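Local structure of type III Pentaketide Synthase (Neurospora crassa, 3EUO) at residues A205-I209 and I335-L339; T6-Q11 and K91-A96. The protein probably catalyses acyl transfer as a fungal type III polyketide synthase of the chalcone and stilbene synthase family, making pentaketide products. One frame throughout, in Å; residues are numbered along the deposited sequence.

Overall arrangement
Both interactions pack a helix against the sheet of the N-terminal half, using neighbouring antiparallel strands and opposite faces. Backbone hydrogen bonds tie the two sites together, A207 N to G9 O (2.8 Å) and A205 O to Q11 N (2.9 Å), and their centres lie about 9 Å apart. Interaction 1 is deep, about 7 Å from the centre of the chain, and rests on one phenylalanine with no polar bond between its segments. Interaction 2, about 16 Å from that centre, has a buried middle of glycines and alanines flanked by partly exposed K91 and E95, which bind strand 6-11 directly. Its glycines let helix 91-96 lie closer, 5.6 Å between axes against 7.4 Å.

Interaction 1: residues A205-I209 and I335-L339; sequences ASAVI and IFSVL
Strand 205-209 is fully extended, with phi between -147° and -102° and psi between 123° and 156°, so that S206 and V208 direct their CA-to-CB bonds toward helix 335-339 while A207 turns its own away. The short axes approach to 7.4 Å with a crossing angle of 64°, and the closest CA pair is S206 and F336, 5.8 Å apart. I335, already inside the helix, matters through its backbone: its O accepts the L339 N hydrogen bond at 3.0 Å. F336 supplies most of the helix side of the contact. With chi1 in m (-63°) and chi2 at -22°, its ring reaches across to V208, slanting over the strand. V208, also m, sets CG1 over one ring face in a CH-pi contact, 4.0 Å from the ring centroid and 18° off the normal. A207 CA comes within 4.0 Å of F336 CD2, and S206 OG is 3.4 Å from F336 CB. The p rotamer of S206 serves a hydrogen bond to A333 O. S337 approaches S206 by its backbone, its N 4.1 Å from S206 CB, while its hydroxyl bonds Y12 OH. L339 also points toward the strand but packs on L8 of the adjacent strand. Helix 334-342 of the C-terminal half thus packs on the inner face of the N-terminal-half sheet, consistent with the central helical layer of the alpha-beta-alpha-beta-alpha thiolase fold.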
# COMPACT_ATOMS: atom_id res chain seq x y z
N ALA A 205 -10.11 -8.17 -12.42
CA ALA A 205 -8.68 -7.92 -12.30
C ALA A 205 -8.17 -7.48 -13.64
O ALA A 205 -8.63 -7.95 -14.68
CB ALA A 205 -7.94 -9.16 -11.82
N SER A 206 -7.22 -6.55 -13.63
CA SER A 206 -6.63 -6.06 -14.87
C SER A 206 -5.18 -5.71 -14.62
O SER A 206 -4.81 -5.36 -13.51
CB SER A 206 -7.39 -4.85 -15.38
OG SER A 206 -7.38 -3.81 -14.43
N ALA A 207 -4.37 -5.83 -15.67
CA ALA A 207 -2.94 -5.59 -15.54
C ALA A 207 -2.36 -4.99 -16.80
O ALA A 207 -2.89 -5.19 -17.90
CB ALA A 207 -2.22 -6.90 -15.21
N VAL A 208 -1.29 -4.21 -16.63
CA VAL A 208 -0.47 -3.77 -17.74
C VAL A 208 1.00 -4.02 -17.42
O VAL A 208 1.39 -4.15 -16.25
CB VAL A 208 -0.68 -2.26 -18.12
CG1 VAL A 208 -2.15 -1.98 -18.45
CG2 VAL A 208 -0.17 -1.33 -17.01
N ILE A 209 1.81 -4.13 -18.47
CA ILE A 209 3.25 -4.11 -18.32
C ILE A 209 3.73 -2.73 -18.72
O ILE A 209 3.43 -2.27 -19.83
CB ILE A 209 3.95 -5.16 -19.22
CG1 ILE A 209 3.43 -6.57 -18.89
CG2 ILE A 209 5.47 -5.02 -19.08
CD1 ILE A 209 3.67 -7.01 -17.43
N ILE A 335 -10.00 0.85 -15.03
CA ILE A 335 -9.29 1.71 -15.97
C ILE A 335 -8.44 0.93 -16.97
O ILE A 335 -8.43 1.27 -18.15
CB ILE A 335 -8.50 2.88 -15.29
CG1 ILE A 335 -8.02 3.91 -16.33
CG2 ILE A 335 -7.31 2.36 -14.47
CD1 ILE A 335 -9.13 4.48 -17.21
N PHE A 336 -7.74 -0.12 -16.51
CA PHE A 336 -6.94 -0.92 -17.45
C PHE A 336 -7.86 -1.71 -18.39
O PHE A 336 -7.50 -1.98 -19.54
CB PHE A 336 -5.94 -1.85 -16.74
CG PHE A 336 -4.88 -1.13 -15.92
CD1 PHE A 336 -4.54 0.19 -16.16
CD2 PHE A 336 -4.20 -1.82 -14.91
CE1 PHE A 336 -3.56 0.84 -15.40
CE2 PHE A 336 -3.22 -1.19 -14.15
CZ PHE A 336 -2.90 0.14 -14.39
N SER A 337 -9.03 -2.08 -17.88
CA SER A 337 -10.06 -2.74 -18.68
C SER A 337 -10.53 -1.81 -19.81
O SER A 337 -10.67 -2.25 -20.95
CB SER A 337 -11.23 -3.17 -17.80
OG SER A 337 -12.17 -3.91 -18.54
N VAL A 338 -10.76 -0.54 -19.47
CA VAL A 338 -11.06 0.50 -20.46
C VAL A 338 -9.94 0.66 -21.51
O VAL A 338 -10.21 0.64 -22.71
CB VAL A 338 -11.39 1.85 -19.76
CG1 VAL A 338 -11.53 2.99 -20.78
CG2 VAL A 338 -12.66 1.72 -18.92
N LEU A 339 -8.69 0.78 -21.06
CA LEU A 339 -7.56 0.91 -21.98
C LEU A 339 -7.36 -0.32 -22.89
O LEU A 339 -6.97 -0.17 -24.07
CB LEU A 339 -6.26 1.23 -21.23
CG LEU A 339 -6.19 2.64 -20.65
CD1 LEU A 339 -5.02 2.70 -19.69
CD2 LEU A 339 -6.04 3.69 -21.75

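Interaction 2: residues T6-Q11 and K91-A96; sequences TGLGVQ and KAMAEA
The axes of strand 6-11 and helix 91-96 run nearly antiparallel (153°) and only 5.6 Å apart, with L8 and A92 CA atoms separated by 4.1 Å. Glycines permit this closeness: a CB on G7 would clash with A92 O, and one on G9 with A92 N. G7 CA instead makes a CA-H...O contact to A92 O (3.5 Å), and A92 CB reaches 3.6 Å from G9 N. K91, in an m-t-m-t conformation, stretches along the strand so that NZ donates to V10 O (2.7 Å) and Q11 OE1 (3.0 Å); Q11 (t, p) swings its amide back to meet it. E95, extended in t, t, accepts the L8 N hydrogen bond through OE1 at 2.9 Å, and OE1 also pairs with R343 in a salt bridge. T6 in p places OG1 3.4 Å from A96 CB, while T6 O meets A96 CA at 3.4 Å. Helix 70-96 covers the face of strand 4-11 opposite helix 334-342, consistent with an outer helical layer of the thiolase fold.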
# COMPACT_ATOMS: atom_id res chain seq x y z
N THR A 6 3.46 -2.20 -22.87
CA THR A 6 3.79 -3.22 -23.88
C THR A 6 2.85 -4.42 -23.86
O THR A 6 2.87 -5.26 -24.76
CB THR A 6 5.23 -3.70 -23.74
OG1 THR A 6 5.47 -4.12 -22.40
CG2 THR A 6 6.21 -2.58 -24.09
N GLY A 7 2.01 -4.50 -22.83
CA GLY A 7 0.96 -5.52 -22.78
C GLY A 7 -0.14 -5.10 -21.83
O GLY A 7 0.10 -4.33 -20.90
N LEU A 8 -1.35 -5.61 -22.08
CA LEU A 8 -2.48 -5.41 -21.18
C LEU A 8 -3.23 -6.73 -21.09
O LEU A 8 -3.29 -7.48 -22.07
CB LEU A 8 -3.44 -4.32 -21.69
CG LEU A 8 -2.92 -2.91 -21.97
CD1 LEU A 8 -2.48 -2.76 -23.44
CD2 LEU A 8 -4.01 -1.88 -21.64
N GLY A 9 -3.79 -7.00 -19.92
CA GLY A 9 -4.62 -8.17 -19.70
C GLY A 9 -5.75 -7.87 -18.74
O GLY A 9 -5.59 -7.08 -17.80
N VAL A 10 -6.89 -8.51 -18.98
CA VAL A 10 -8.07 -8.29 -18.17
C VAL A 10 -8.73 -9.63 -17.95
O VAL A 10 -8.82 -10.45 -18.87
CB VAL A 10 -9.07 -7.32 -18.87
CG1 VAL A 10 -10.33 -7.12 -18.03
CG2 VAL A 10 -8.40 -5.98 -19.16
N GLN A 11 -9.18 -9.87 -16.73
CA GLN A 11 -9.93 -11.09 -16.43
C GLN A 11 -11.10 -10.80 -15.51
O GLN A 11 -10.92 -10.55 -14.31
CB GLN A 11 -9.02 -12.18 -15.84
CG GLN A 11 -9.73 -13.51 -15.61
CD GLN A 11 -10.14 -14.20 -16.90
OE1 GLN A 11 -9.47 -14.08 -17.93
NE2 GLN A 11 -11.24 -14.95 -16.85
N LYS A 91 -1.75 -12.65 -19.20
CA LYS A 91 -2.09 -12.17 -20.54
C LYS A 91 -1.33 -10.90 -20.89
O LYS A 91 -0.91 -10.71 -22.03
CB LYS A 91 -3.60 -11.97 -20.68
CG LYS A 91 -4.38 -13.29 -20.65
CD LYS A 91 -5.84 -13.13 -21.04
CE LYS A 91 -6.68 -12.57 -19.91
NZ LYS A 91 -8.15 -12.62 -20.25
N ALA A 92 -1.17 -10.02 -19.90
CA ALA A 92 -0.37 -8.81 -20.08
C ALA A 92 1.08 -9.18 -20.40
O ALA A 92 1.65 -8.64 -21.34
CB ALA A 92 -0.44 -7.93 -18.83
N MET A 93 1.64 -10.11 -19.64
CA MET A 93 3.02 -10.58 -19.87
C MET A 93 3.15 -11.25 -21.24
O MET A 93 4.13 -11.04 -21.95
CB MET A 93 3.48 -11.53 -18.76
CG MET A 93 3.63 -10.86 -17.38
SD MET A 93 3.95 -12.07 -16.03
CE MET A 93 5.60 -12.60 -16.48
N ALA A 94 2.15 -12.04 -21.62
CA ALA A 94 2.14 -12.74 -22.91
C ALA A 94 2.16 -11.77 -24.08
O ALA A 94 2.91 -11.96 -25.04
CB ALA A 94 0.94 -13.68 -23.01
N GLU A 95 1.35 -10.71 -24.00
CA GLU A 95 1.32 -9.70 -25.04
C GLU A 95 2.66 -8.96 -25.12
O GLU A 95 3.11 -8.61 -26.21
CB GLU A 95 0.18 -8.71 -24.83
CG GLU A 95 0.14 -7.60 -25.89
CD GLU A 95 -1.15 -6.81 -25.90
OE1 GLU A 95 -1.68 -6.50 -24.81
OE2 GLU A 95 -1.63 -6.48 -27.01
N ALA A 96 3.28 -8.75 -23.97
CA ALA A 96 4.56 -8.02 -23.88
C ALA A 96 5.74 -8.92 -24.26
O ALA A 96 6.86 -8.44 -24.39
CB ALA A 96 4.75 -7.46 -22.48